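Local coordinates for nucleoside-diphosphate-sugar pyrophosphorylase (Vibrio cholerae, PDB 4EVW), which probably transfers a nucleotidyl group from a nucleoside triphosphate to a sugar phosphate with release of pyrophosphate, at residues His35-Phe40 against Thr47-Ile52; Asp58-Val63 against Phe75-Leu80; Glu83-Ala88 against Glu185-Tyr190; Pro119-Pro124 against Asp131-Val136. The protein carries 1 engineered substitution. All coordinates share one frame; numbering follows the deposited sequence.

Contact 1: His35-Phe40 against Thr47-Ile52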
loop_
_atom_site.group_PDB
_atom_site.type_symbol
_atom_site.label_atom_id
_atom_site.label_comp_id
_atom_site.label_asym_id
_atom_site.label_seq_id
_atom_site.Cartn_x
_atom_site.Cartn_y
_atom_site.Cartn_z
ATOM N N HIS A 35 -1.845 11.828 -8.767
ATOM C CA HIS A 35 -2.986 11.014 -9.177
ATOM C C HIS A 35 -3.297 9.978 -8.101
ATOM O O HIS A 35 -4.458 9.724 -7.782
ATOM C CB HIS A 35 -2.689 10.269 -10.477
ATOM C CG HIS A 35 -2.826 11.109 -11.707
ATOM N ND1 HIS A 35 -4.032 11.631 -12.119
ATOM C CD2 HIS A 35 -1.914 11.486 -12.633
ATOM C CE1 HIS A 35 -3.859 12.293 -13.250
ATOM N NE2 HIS A 35 -2.582 12.219 -13.583
ATOM N N SER A 36 -2.253 9.372 -7.551
ATOM C CA SER A 36 -2.447 8.354 -6.529
ATOM C C SER A 36 -2.889 8.916 -5.183
ATOM O O SER A 36 -3.858 8.433 -4.597
ATOM C CB SER A 36 -1.171 7.528 -6.343
ATOM O OG SER A 36 -1.324 6.619 -5.264
ATOM N N VAL A 37 -2.194 9.936 -4.690
ATOM C CA VAL A 37 -2.545 10.511 -3.398
ATOM C C VAL A 37 -3.906 11.198 -3.425
ATOM O O VAL A 37 -4.607 11.223 -2.414
ATOM C CB VAL A 37 -1.455 11.497 -2.913
ATOM C CG1 VAL A 37 -1.844 12.103 -1.570
ATOM C CG2 VAL A 37 -0.132 10.757 -2.780
ATOM N N ASN A 38 -4.291 11.740 -4.578
ATOM C CA ASN A 38 -5.590 12.396 -4.679
ATOM C C ASN A 38 -6.745 11.431 -4.449
ATOM O O ASN A 38 -7.885 11.855 -4.244
ATOM C CB ASN A 38 -5.751 13.101 -6.026
ATOM C CG ASN A 38 -5.351 14.554 -5.950
ATOM O OD1 ASN A 38 -5.492 15.182 -4.901
ATOM N ND2 ASN A 38 -4.862 15.105 -7.056
ATOM N N SER A 39 -6.446 10.136 -4.487
ATOM C CA SER A 39 -7.454 9.115 -4.223
ATOM C C SER A 39 -8.076 9.440 -2.874
ATOM O O SER A 39 -9.274 9.259 -2.663
ATOM C CB SER A 39 -6.812 7.726 -4.111
ATOM O OG SER A 39 -6.213 7.310 -5.325
ATOM N N PHE A 40 -7.238 9.927 -1.963
ATOM C CA PHE A 40 -7.651 10.242 -0.597
ATOM C C PHE A 40 -7.987 11.700 -0.304
ATOM O O PHE A 40 -7.915 12.135 0.849
ATOM C CB PHE A 40 -6.552 9.796 0.363
ATOM C CG PHE A 40 -6.163 8.360 0.198
ATOM C CD1 PHE A 40 -5.086 7.999 -0.607
ATOM C CD2 PHE A 40 -6.893 7.363 0.830
ATOM C CE1 PHE A 40 -4.747 6.655 -0.778
ATOM C CE2 PHE A 40 -6.564 6.024 0.668
ATOM C CZ PHE A 40 -5.493 5.667 -0.136
ATOM N N THR A 47 -6.892 13.487 8.182
ATOM C CA THR A 47 -6.082 12.305 8.414
ATOM C C THR A 47 -4.603 12.485 8.139
ATOM O O THR A 47 -4.223 13.091 7.145
ATOM C CB THR A 47 -6.630 11.174 7.523
ATOM O OG1 THR A 47 -8.051 11.098 7.691
ATOM C CG2 THR A 47 -6.002 9.834 7.868
ATOM N N PRO A 48 -3.744 11.962 9.025
ATOM C CA PRO A 48 -2.311 12.117 8.772
ATOM C C PRO A 48 -1.850 11.179 7.658
ATOM O O PRO A 48 -2.418 10.099 7.465
ATOM C CB PRO A 48 -1.681 11.780 10.122
ATOM C CG PRO A 48 -2.652 10.803 10.717
ATOM C CD PRO A 48 -3.994 11.388 10.361
ATOM N N PHE A 49 -0.836 11.611 6.916
ATOM C CA PHE A 49 -0.252 10.814 5.838
ATOM C C PHE A 49 1.220 10.605 6.152
ATOM O O PHE A 49 1.901 11.522 6.617
ATOM C CB PHE A 49 -0.322 11.538 4.482
ATOM C CG PHE A 49 -1.681 11.551 3.860
ATOM C CD1 PHE A 49 -2.713 12.284 4.432
ATOM C CD2 PHE A 49 -1.932 10.827 2.695
ATOM C CE1 PHE A 49 -3.977 12.298 3.859
ATOM C CE2 PHE A 49 -3.194 10.833 2.113
ATOM C CZ PHE A 49 -4.220 11.571 2.696
ATOM N N LEU A 50 1.712 9.397 5.904
ATOM C CA LEU A 50 3.125 9.103 6.109
ATOM C C LEU A 50 3.676 8.655 4.766
ATOM O O LEU A 50 3.253 7.628 4.224
ATOM C CB LEU A 50 3.324 7.986 7.135
ATOM C CG LEU A 50 4.753 7.435 7.249
ATOM C CD1 LEU A 50 5.724 8.520 7.687
ATOM C CD2 LEU A 50 4.761 6.291 8.248
ATOM N N PHE A 51 4.605 9.437 4.221
ATOM C CA PHE A 51 5.224 9.102 2.948
ATOM C C PHE A 51 6.598 8.533 3.273
ATOM O O PHE A 51 7.404 9.188 3.935
ATOM C CB PHE A 51 5.350 10.360 2.083
ATOM C CG PHE A 51 4.022 11.002 1.759
ATOM C CD1 PHE A 51 3.179 10.443 0.803
ATOM C CD2 PHE A 51 3.608 12.146 2.427
ATOM C CE1 PHE A 51 1.936 11.018 0.516
ATOM C CE2 PHE A 51 2.366 12.730 2.148
ATOM C CZ PHE A 51 1.532 12.162 1.190
ATOM N N ILE A 52 6.858 7.312 2.823
ATOM C CA ILE A 52 8.142 6.677 3.094
ATOM C C ILE A 52 8.905 6.634 1.790
ATOM O O ILE A 52 8.568 5.889 0.873
ATOM C CB ILE A 52 7.958 5.258 3.652
ATOM C CG1 ILE A 52 6.968 5.295 4.823
ATOM C CG2 ILE A 52 9.298 4.719 4.136
ATOM C CD1 ILE A 52 6.524 3.918 5.304
#

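Contact 2: Asp58-Val63 against Phe75-Leu80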
loop_
_atom_site.group_PDB
_atom_site.type_symbol
_atom_site.label_atom_id
_atom_site.label_comp_id
_atom_site.label_asym_id
_atom_site.label_seq_id
_atom_site.Cartn_x
_atom_site.Cartn_y
_atom_site.Cartn_z
ATOM N N ASP A 58 15.986 13.557 -4.995
ATOM C CA ASP A 58 15.432 14.656 -4.217
ATOM C C ASP A 58 13.942 14.437 -3.964
ATOM O O ASP A 58 13.138 15.372 -3.970
ATOM C CB ASP A 58 15.685 15.972 -4.957
ATOM C CG ASP A 58 17.172 16.243 -5.157
ATOM O OD1 ASP A 58 17.899 16.313 -4.142
ATOM O OD2 ASP A 58 17.615 16.376 -6.319
ATOM N N THR A 59 13.590 13.181 -3.715
ATOM C CA THR A 59 12.205 12.793 -3.485
ATOM C C THR A 59 11.550 13.402 -2.245
ATOM O O THR A 59 10.377 13.779 -2.296
ATOM C CB THR A 59 12.078 11.253 -3.434
ATOM O OG1 THR A 59 12.521 10.706 -4.682
ATOM C CG2 THR A 59 10.632 10.839 -3.207
ATOM N N ALA A 60 12.283 13.509 -1.139
ATOM C CA ALA A 60 11.703 14.087 0.071
ATOM C C ALA A 60 11.187 15.498 -0.214
ATOM O O ALA A 60 10.087 15.866 0.206
ATOM C CB ALA A 60 12.737 14.117 1.199
ATOM N N VAL A 61 11.985 16.287 -0.930
ATOM C CA VAL A 61 11.589 17.647 -1.276
ATOM C C VAL A 61 10.372 17.629 -2.203
ATOM O O VAL A 61 9.426 18.396 -2.009
ATOM C CB VAL A 61 12.754 18.409 -1.954
ATOM C CG1 VAL A 61 12.250 19.701 -2.577
ATOM C CG2 VAL A 61 13.840 18.712 -0.920
ATOM N N PHE A 62 10.394 16.749 -3.202
ATOM C CA PHE A 62 9.283 16.620 -4.146
ATOM C C PHE A 62 7.974 16.305 -3.408
ATOM O O PHE A 62 6.948 16.961 -3.624
ATOM C CB PHE A 62 9.596 15.509 -5.162
ATOM C CG PHE A 62 8.415 15.088 -6.007
ATOM C CD1 PHE A 62 8.098 15.763 -7.184
ATOM C CD2 PHE A 62 7.633 13.999 -5.631
ATOM C CE1 PHE A 62 7.019 15.351 -7.976
ATOM C CE2 PHE A 62 6.553 13.582 -6.410
ATOM C CZ PHE A 62 6.245 14.256 -7.586
ATOM N N VAL A 63 8.016 15.306 -2.530
ATOM C CA VAL A 63 6.832 14.908 -1.770
ATOM C C VAL A 63 6.336 16.018 -0.855
ATOM O O VAL A 63 5.137 16.281 -0.785
ATOM C CB VAL A 63 7.112 13.642 -0.922
ATOM C CG1 VAL A 63 5.919 13.331 -0.011
ATOM C CG2 VAL A 63 7.381 12.471 -1.844
ATOM N N PHE A 75 1.149 15.721 7.555
ATOM C CA PHE A 75 1.878 14.644 6.922
ATOM C C PHE A 75 3.297 14.563 7.430
ATOM O O PHE A 75 3.864 15.540 7.936
ATOM C CB PHE A 75 1.824 14.764 5.390
ATOM C CG PHE A 75 2.585 15.933 4.826
ATOM C CD1 PHE A 75 3.929 15.810 4.491
ATOM C CD2 PHE A 75 1.949 17.155 4.613
ATOM C CE1 PHE A 75 4.631 16.887 3.945
ATOM C CE2 PHE A 75 2.640 18.238 4.070
ATOM C CZ PHE A 75 3.984 18.103 3.734
ATOM N N TYR A 76 3.854 13.368 7.301
ATOM C CA TYR A 76 5.194 13.080 7.756
ATOM C C TYR A 76 5.948 12.417 6.626
ATOM O O TYR A 76 5.364 11.737 5.777
ATOM C CB TYR A 76 5.132 12.131 8.954
ATOM C CG TYR A 76 4.186 12.584 10.039
ATOM C CD1 TYR A 76 4.573 13.540 10.978
ATOM C CD2 TYR A 76 2.894 12.066 10.122
ATOM C CE1 TYR A 76 3.695 13.964 11.974
ATOM C CE2 TYR A 76 2.008 12.484 11.113
ATOM C CZ TYR A 76 2.415 13.431 12.036
ATOM O OH TYR A 76 1.538 13.840 13.019
ATOM N N ILE A 77 7.254 12.622 6.611
ATOM C CA ILE A 77 8.077 12.015 5.588
ATOM C C ILE A 77 9.186 11.261 6.290
ATOM O O ILE A 77 9.891 11.813 7.135
ATOM C CB ILE A 77 8.684 13.072 4.649
ATOM C CG1 ILE A 77 7.565 13.774 3.878
ATOM C CG2 ILE A 77 9.669 12.410 3.684
ATOM C CD1 ILE A 77 8.055 14.885 2.974
ATOM N N ALA A 78 9.312 9.983 5.959
ATOM C CA ALA A 78 10.348 9.148 6.537
ATOM C C ALA A 78 11.270 8.837 5.374
ATOM O O ALA A 78 10.862 8.220 4.392
ATOM C CB ALA A 78 9.742 7.864 7.105
ATOM N N GLU A 79 12.514 9.281 5.468
ATOM C CA GLU A 79 13.456 9.047 4.386
ATOM C C GLU A 79 14.378 7.881 4.716
ATOM O O GLU A 79 15.096 7.912 5.713
ATOM C CB GLU A 79 14.270 10.317 4.124
ATOM C CG GLU A 79 15.187 10.225 2.922
ATOM C CD GLU A 79 16.003 11.487 2.719
ATOM O OE1 GLU A 79 15.900 12.093 1.634
ATOM O OE2 GLU A 79 16.748 11.871 3.646
ATOM N N LEU A 80 14.339 6.848 3.881
ATOM C CA LEU A 80 15.163 5.665 4.083
ATOM C C LEU A 80 16.441 5.813 3.262
ATOM O O LEU A 80 16.420 6.397 2.183
ATOM C CB LEU A 80 14.384 4.416 3.660
ATOM C CG LEU A 80 13.032 4.250 4.375
ATOM C CD1 LEU A 80 12.450 2.872 4.072
ATOM C CD2 LEU A 80 13.219 4.415 5.880
HETATM O O HOH W 1 14.746 11.801 -0.715
#

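Contact 3: Glu83-Ala88 against Glu185-Tyr190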
loop_
_atom_site.group_PDB
_atom_site.type_symbol
_atom_site.label_atom_id
_atom_site.label_comp_id
_atom_site.label_asym_id
_atom_site.label_seq_id
_atom_site.Cartn_x
_atom_site.Cartn_y
_atom_site.Cartn_z
ATOM N N GLU A 83 17.961 0.388 0.218
ATOM C CA GLU A 83 16.834 -0.237 -0.455
ATOM C C GLU A 83 16.275 -1.225 0.564
ATOM O O GLU A 83 17.010 -1.688 1.437
ATOM C CB GLU A 83 17.308 -1.012 -1.685
ATOM C CG GLU A 83 17.985 -0.179 -2.754
ATOM C CD GLU A 83 18.550 -1.035 -3.872
ATOM O OE1 GLU A 83 17.978 -2.114 -4.140
ATOM O OE2 GLU A 83 19.555 -0.625 -4.491
ATOM N N THR A 84 14.989 -1.543 0.465
ATOM C CA THR A 84 14.396 -2.511 1.383
ATOM C C THR A 84 14.066 -3.782 0.609
ATOM O O THR A 84 14.203 -3.829 -0.610
ATOM C CB THR A 84 13.097 -1.992 2.024
ATOM O OG1 THR A 84 12.077 -1.907 1.022
ATOM C CG2 THR A 84 13.320 -0.616 2.656
ATOM N N ARG A 85 13.620 -4.805 1.329
ATOM C CA ARG A 85 13.282 -6.080 0.717
ATOM C C ARG A 85 11.843 -6.103 0.204
ATOM O O ARG A 85 11.383 -7.112 -0.323
ATOM C CB ARG A 85 13.492 -7.208 1.732
ATOM C CG ARG A 85 14.907 -7.272 2.310
ATOM C CD ARG A 85 15.034 -8.369 3.364
ATOM N NE ARG A 85 14.880 -7.871 4.729
ATOM C CZ ARG A 85 14.686 -8.647 5.793
ATOM N NH1 ARG A 85 14.613 -9.966 5.654
ATOM N NH2 ARG A 85 14.579 -8.109 7.000
ATOM N N GLY A 86 11.133 -4.990 0.353
ATOM C CA GLY A 86 9.756 -4.947 -0.108
ATOM C C GLY A 86 8.903 -3.995 0.708
ATOM O O GLY A 86 9.335 -3.504 1.748
ATOM N N GLN A 87 7.683 -3.744 0.248
ATOM C CA GLN A 87 6.787 -2.814 0.934
ATOM C C GLN A 87 6.570 -3.052 2.421
ATOM O O GLN A 87 6.424 -2.095 3.180
ATOM C CB GLN A 87 5.422 -2.773 0.246
ATOM C CG GLN A 87 5.430 -2.127 -1.125
ATOM C CD GLN A 87 4.029 -1.970 -1.684
ATOM O OE1 GLN A 87 3.076 -2.565 -1.177
ATOM N NE2 GLN A 87 3.898 -1.171 -2.737
ATOM N N ALA A 88 6.530 -4.312 2.847
ATOM C CA ALA A 88 6.311 -4.584 4.260
ATOM C C ALA A 88 7.475 -4.054 5.088
ATOM O O ALA A 88 7.269 -3.508 6.171
ATOM C CB ALA A 88 6.122 -6.087 4.500
ATOM N N GLU A 185 3.452 -6.381 14.939
ATOM C CA GLU A 185 3.561 -7.715 15.520
ATOM C C GLU A 185 3.514 -8.774 14.413
ATOM O O GLU A 185 4.266 -9.746 14.446
ATOM C CB GLU A 185 2.429 -7.948 16.515
ATOM C CG GLU A 185 2.498 -9.286 17.218
ATOM C CD GLU A 185 3.741 -9.445 18.078
ATOM O OE1 GLU A 185 4.420 -8.434 18.365
ATOM O OE2 GLU A 185 4.033 -10.595 18.473
ATOM N N ALA A 186 2.641 -8.589 13.426
ATOM C CA ALA A 186 2.560 -9.543 12.323
ATOM C C ALA A 186 3.881 -9.539 11.556
ATOM O O ALA A 186 4.373 -10.589 11.129
ATOM C CB ALA A 186 1.420 -9.180 11.395
ATOM N N TYR A 187 4.451 -8.352 11.380
ATOM C CA TYR A 187 5.723 -8.211 10.682
ATOM C C TYR A 187 6.819 -8.958 11.424
ATOM O O TYR A 187 7.604 -9.691 10.827
ATOM C CB TYR A 187 6.133 -6.745 10.580
ATOM C CG TYR A 187 7.422 -6.570 9.813
ATOM C CD1 TYR A 187 7.424 -6.540 8.419
ATOM C CD2 TYR A 187 8.641 -6.451 10.479
ATOM C CE1 TYR A 187 8.612 -6.395 7.702
ATOM C CE2 TYR A 187 9.836 -6.308 9.776
ATOM C CZ TYR A 187 9.812 -6.274 8.389
ATOM O OH TYR A 187 10.984 -6.108 7.686
ATOM N N ARG A 188 6.865 -8.773 12.715
ATOM C CA ARG A 188 7.889 -9.416 13.543
ATOM C C ARG A 188 7.766 -10.904 13.436
ATOM O O ARG A 188 8.721 -11.564 13.259
ATOM C CB ARG A 188 7.735 -9.024 15.002
ATOM C CG ARG A 188 8.247 -7.652 15.284
ATOM C CD ARG A 188 8.407 -7.480 16.769
ATOM N NE ARG A 188 7.128 -7.206 17.411
ATOM C CZ ARG A 188 6.601 -5.991 17.514
ATOM N NH1 ARG A 188 7.247 -4.942 17.021
ATOM N NH2 ARG A 188 5.429 -5.829 18.109
ATOM N N GLU A 189 6.579 -11.436 13.525
ATOM C CA GLU A 189 6.365 -12.869 13.416
ATOM C C GLU A 189 6.771 -13.357 12.030
ATOM O O GLU A 189 7.456 -14.371 11.892
ATOM C CB GLU A 189 4.899 -13.192 13.675
ATOM C CG GLU A 189 4.479 -12.995 15.119
ATOM C CD GLU A 189 5.034 -14.073 16.036
ATOM O OE1 GLU A 189 5.521 -15.105 15.525
ATOM O OE2 GLU A 189 4.970 -13.894 17.272
ATOM N N TYR A 190 6.357 -12.626 11.005
ATOM C CA TYR A 190 6.669 -13.000 9.637
ATOM C C TYR A 190 8.164 -13.102 9.353
ATOM O O TYR A 190 8.607 -14.069 8.736
ATOM C CB TYR A 190 6.025 -12.016 8.663
ATOM C CG TYR A 190 6.042 -12.483 7.230
ATOM C CD1 TYR A 190 6.928 -11.934 6.307
ATOM C CD2 TYR A 190 5.168 -13.479 6.796
ATOM C CE1 TYR A 190 6.944 -12.366 4.977
ATOM C CE2 TYR A 190 5.177 -13.921 5.472
ATOM C CZ TYR A 190 6.065 -13.359 4.569
ATOM O OH TYR A 190 6.077 -13.793 3.262
#

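Contact 4: Pro119-Pro124 against Asp131-Val136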
loop_
_atom_site.group_PDB
_atom_site.type_symbol
_atom_site.label_atom_id
_atom_site.label_comp_id
_atom_site.label_asym_id
_atom_site.label_seq_id
_atom_site.Cartn_x
_atom_site.Cartn_y
_atom_site.Cartn_z
ATOM N N PRO A 119 -9.969 6.632 -7.323
ATOM C CA PRO A 119 -10.738 7.878 -7.265
ATOM C C PRO A 119 -11.862 7.901 -6.226
ATOM O O PRO A 119 -12.595 6.924 -6.063
ATOM C CB PRO A 119 -11.302 8.015 -8.679
ATOM C CG PRO A 119 -10.407 7.176 -9.527
ATOM C CD PRO A 119 -10.077 6.001 -8.652
ATOM N N ASN A 120 -11.992 9.031 -5.537
ATOM C CA ASN A 120 -13.053 9.228 -4.554
ATOM C C ASN A 120 -13.112 8.163 -3.463
ATOM O O ASN A 120 -14.192 7.728 -3.062
ATOM C CB ASN A 120 -14.406 9.295 -5.277
ATOM C CG ASN A 120 -14.390 10.254 -6.461
ATOM O OD1 ASN A 120 -13.875 11.365 -6.365
ATOM N ND2 ASN A 120 -14.963 9.824 -7.584
ATOM N N PHE A 121 -11.953 7.738 -2.976
ATOM C CA PHE A 121 -11.928 6.728 -1.931
ATOM C C PHE A 121 -12.607 7.213 -0.653
ATOM O O PHE A 121 -12.433 8.358 -0.244
ATOM C CB PHE A 121 -10.479 6.332 -1.600
ATOM C CG PHE A 121 -10.357 5.379 -0.438
ATOM C CD1 PHE A 121 -10.200 5.851 0.867
ATOM C CD2 PHE A 121 -10.424 4.006 -0.648
ATOM C CE1 PHE A 121 -10.111 4.967 1.943
ATOM C CE2 PHE A 121 -10.338 3.115 0.422
ATOM C CZ PHE A 121 -10.181 3.595 1.719
ATOM N N VAL A 122 -13.390 6.329 -0.039
ATOM C CA VAL A 122 -14.046 6.594 1.239
ATOM C C VAL A 122 -13.941 5.263 1.977
ATOM O O VAL A 122 -14.206 4.213 1.392
ATOM C CB VAL A 122 -15.545 6.966 1.093
ATOM C CG1 VAL A 122 -16.175 7.091 2.479
ATOM C CG2 VAL A 122 -15.695 8.287 0.340
ATOM N N PHE A 123 -13.531 5.291 3.243
ATOM C CA PHE A 123 -13.396 4.052 4.005
ATOM C C PHE A 123 -14.728 3.323 4.067
ATOM O O PHE A 123 -15.775 3.948 4.234
ATOM C CB PHE A 123 -12.909 4.338 5.431
ATOM C CG PHE A 123 -11.448 4.675 5.518
ATOM C CD1 PHE A 123 -10.481 3.679 5.413
ATOM C CD2 PHE A 123 -11.038 5.994 5.676
ATOM C CE1 PHE A 123 -9.125 3.991 5.465
ATOM C CE2 PHE A 123 -9.682 6.320 5.728
ATOM C CZ PHE A 123 -8.726 5.318 5.622
ATOM N N PRO A 124 -14.707 1.988 3.916
ATOM C CA PRO A 124 -15.947 1.209 3.966
ATOM C C PRO A 124 -16.371 0.967 5.414
ATOM O O PRO A 124 -15.562 1.073 6.333
ATOM C CB PRO A 124 -15.574 -0.076 3.235
ATOM C CG PRO A 124 -14.144 -0.267 3.628
ATOM C CD PRO A 124 -13.558 1.137 3.559
ATOM N N ASP A 131 -10.602 -5.978 12.559
ATOM C CA ASP A 131 -9.263 -5.663 13.036
ATOM C C ASP A 131 -8.407 -5.223 11.855
ATOM O O ASP A 131 -7.313 -4.678 12.029
ATOM C CB ASP A 131 -8.642 -6.881 13.727
ATOM C CG ASP A 131 -9.316 -7.197 15.055
ATOM O OD1 ASP A 131 -9.429 -6.274 15.889
ATOM O OD2 ASP A 131 -9.726 -8.358 15.267
ATOM N N GLY A 132 -8.919 -5.463 10.651
ATOM C CA GLY A 132 -8.202 -5.079 9.448
ATOM C C GLY A 132 -8.939 -5.585 8.224
ATOM O O GLY A 132 -9.781 -6.473 8.323
ATOM N N TYR A 133 -8.654 -5.014 7.065
ATOM C CA TYR A 133 -9.313 -5.488 5.861
ATOM C C TYR A 133 -8.477 -5.220 4.631
ATOM O O TYR A 133 -7.654 -4.301 4.605
ATOM C CB TYR A 133 -10.707 -4.853 5.701
ATOM C CG TYR A 133 -10.715 -3.495 5.035
ATOM C CD1 TYR A 133 -10.546 -2.322 5.775
ATOM C CD2 TYR A 133 -10.874 -3.388 3.655
ATOM C CE1 TYR A 133 -10.545 -1.071 5.145
ATOM C CE2 TYR A 133 -10.872 -2.156 3.022
ATOM C CZ TYR A 133 -10.705 -1.004 3.766
ATOM O OH TYR A 133 -10.712 0.211 3.121
ATOM N N LEU A 134 -8.687 -6.049 3.619
ATOM C CA LEU A 134 -7.982 -5.931 2.354
ATOM C C LEU A 134 -9.002 -5.527 1.317
ATOM O O LEU A 134 -10.057 -6.148 1.207
ATOM C CB LEU A 134 -7.377 -7.277 1.928
ATOM C CG LEU A 134 -6.286 -7.902 2.794
ATOM C CD1 LEU A 134 -6.906 -8.809 3.855
ATOM C CD2 LEU A 134 -5.346 -8.701 1.891
ATOM N N GLU A 135 -8.697 -4.482 0.564
ATOM C CA GLU A 135 -9.598 -4.050 -0.490
ATOM C C GLU A 135 -9.300 -4.972 -1.662
ATOM O O GLU A 135 -8.134 -5.199 -1.999
ATOM C CB GLU A 135 -9.302 -2.609 -0.865
ATOM C CG GLU A 135 -10.249 -2.022 -1.881
ATOM C CD GLU A 135 -9.879 -0.598 -2.206
ATOM O OE1 GLU A 135 -8.851 -0.396 -2.885
ATOM O OE2 GLU A 135 -10.605 0.319 -1.762
ATOM N N VAL A 136 -10.341 -5.517 -2.279
ATOM C CA VAL A 136 -10.141 -6.440 -3.388
ATOM C C VAL A 136 -11.049 -6.161 -4.581
ATOM O O VAL A 136 -12.043 -5.442 -4.468
ATOM C CB VAL A 136 -10.384 -7.910 -2.934
ATOM C CG1 VAL A 136 -9.367 -8.308 -1.867
ATOM C CG2 VAL A 136 -11.811 -8.070 -2.390
#

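Contact 1: His35-Phe40 against Thr47-Ile52
Val37 reaches from the last turn of helix 32-37 with both methyls and divides them between two phenylalanines of the facing strand. With CG1 anti to the backbone N (chi1 179°), that methyl is directed to Phe49, where CE2 lies 4.1 Å from Val37 CG1. The other branch meets Phe51 at its ring edge, with Val37 CG2 3.9 Å from Phe51 CE1. A branched residue suits this place because two short arms diverge from a single CB and can serve two neighbouring rings at once. Phe40 touches with its root, not its ring tip: Phe40 CB lies 3.7 Å from Phe49 CZ, near the plane of the Phe49 ring, while its own ring leads off to meet Phe112 and Phe121. These four buried residues form the tight part, built from apolar side chains with no hydrogen bond across it.

The loose side is that of Asn38, which points away from the strand, and of Thr47 and Pro48 before the strand; all three are partly exposed. Buried within the helical segment, by contrast, Ser39 OG donates to Ser36 O at 2.7 Å and is also bonded to the backbone N of Arg118. Ser39 N reaches the same Ser36 oxygen from the same face of its carbonyl plane, so one acceptor serves two donors as the helix gives way to a 3-10 turn.

Around the aromatic cluster, helix 59-70 adds Val63 and Ala67 against Phe51 and Leu70 against Val37, while Ile2 of the adjacent parallel strand 2-5 packs on Phe40 and Phe49.

Contact 2: Asp58-Val63 against Phe75-Leu80
Ile77 extends its CD1 over the helix backbone, 3.6 Å from Ala60 O, and on to Val63. Its CG1 is anti to the carbonyl carbon (chi1 -65°), which turns the longer branch to the helix and sets CD1 4.0 Å from Val63 CG1. Val63 and Ile77 lie alongside each other, pointing opposite ways, a fit for beta-branched residues that present a broad, stiff flank. Ala60 supplies the small surface needed where helix and strand come close: its CA lies 6.9 Å from the CA of Glu79. Helix 59-70 is the connection of a beta-alpha-beta crossover between the parallel neighbours 49-54 and 75-80. The axis of residues 59-63 runs at 167° to that of strand 75-80, nearly antiparallel, and 9.5 Å away at closest approach.

Nearer the helix start the contact turns polar. Glu79 reaches out on an extended chain, CG anti to the backbone N, and a water joins it to the helix. This water accepts from Ala60 N at 3.0 Å and donates to Glu79 OE1 at 2.6 Å, taking up a first-turn amide where the helix has only begun. A carboxylate facing the N-terminal end of a helix would probably be steadied by the helix dipole.

Contact 3: Glu83-Ala88 against Glu185-Tyr190
Tyr187 has its CG anti to the backbone N (chi1 -178°), which carries the ring out from helix 180-191 to Ala88, while Arg85, bent at chi3 (-97°), swings its guanidinium toward the same phenol. The CE1 side of the ring carries the contact: Tyr187 CE1 lies 3.5 Å from Ala88 O and 4.1 Å from Ala88 CB. Alanine suits the spot because its single methyl lets an aromatic ring come close to the helix backbone. Ala88 O is not left to the ring alone; it also accepts hydrogen bonds from the hydroxyls of Tyr183 and Thr92. Leu203, from a loop, touches both Arg85 and Tyr187, and Glu89 and Thr92 of helix 87-100 extend the surface on which the Tyr187 ring rests.

At the rim, Arg85 crosses Tyr187 at about a right angle, the two planes 80° apart. The separation of Arg85 NH2 and Tyr187 OH, 4.2 Å, makes this a loose contact on the exposed side. Gly86, at the N-cap of helix 87-100, has backbone angles at which a CB would press on the preceding carbonyl oxygen.

The contact thus seats the start of helix 87-100 on helix 180-191. The glycine-containing turn into helix 87-100 probably corresponds to the segment that lies beside the nucleotide base in related sugar nucleotidyltransferases.

Contact 4: Pro119-Pro124 against Asp131-Val136
Segment 119-124 runs as an irregular, largely extended loop over strand 132-138, its CA atoms nearest the strand at Pro124 and Glu135, 9.4 Å apart. From the strand, Tyr133 points its ring up at the loop, with CG in the crowded position between the backbone N and the carbonyl carbon (chi1 85°). Pro124 packs on the end of this ring, its CG 3.5 Å from Tyr133 CZ, and Pro124 CD makes a notably short approach to Tyr133 OH, 3.0 Å. A proline suits this place, offering a compact, rigid ring to an aromatic one.

Phe121 meets the strand at its ring edge, close to its plane, with CZ 3.7 Å from Tyr133 OH and CE2 3.6 Å from Glu135 OE2. Within the loop it meets Phe123, whose ring face receives Phe121 CE1 over the centre. Glu135, extended with CG anti to the backbone N, is buried beside these rings, yet its charge is met: OE2 forms a salt bridge with Arg118 and OE1 a hydrogen bond with Thr172. The loop covers part of one face of the mixed sheet beside strand 132-138, in what is probably the Rossmann-like fold of the sugar nucleotidyltransferases.

In the fold
Contacts 1 and 2 share one region, their centres 12 Å apart: strands 49-54 and 75-80 are hydrogen-bonded neighbours (Phe49 O to Tyr76 N, 2.8 Å), and Phe51 of contact 1 packs on Val63 of contact 2. Contact 1 also joins contact 4, since Ser39 O lies 3.1 Å from Phe121 N and the rings of Phe40 and Phe121 meet. Contact 3 stands apart, its centre about 20 Å from that of contact 2, yet its first segment begins three residues after contact 2 ends; contact 4 is nested within the loop it closes. Contact 3 is probably nearest the nucleotide pocket; a bound magnesium ion lies about 12 Å from its Tyr187 side chain.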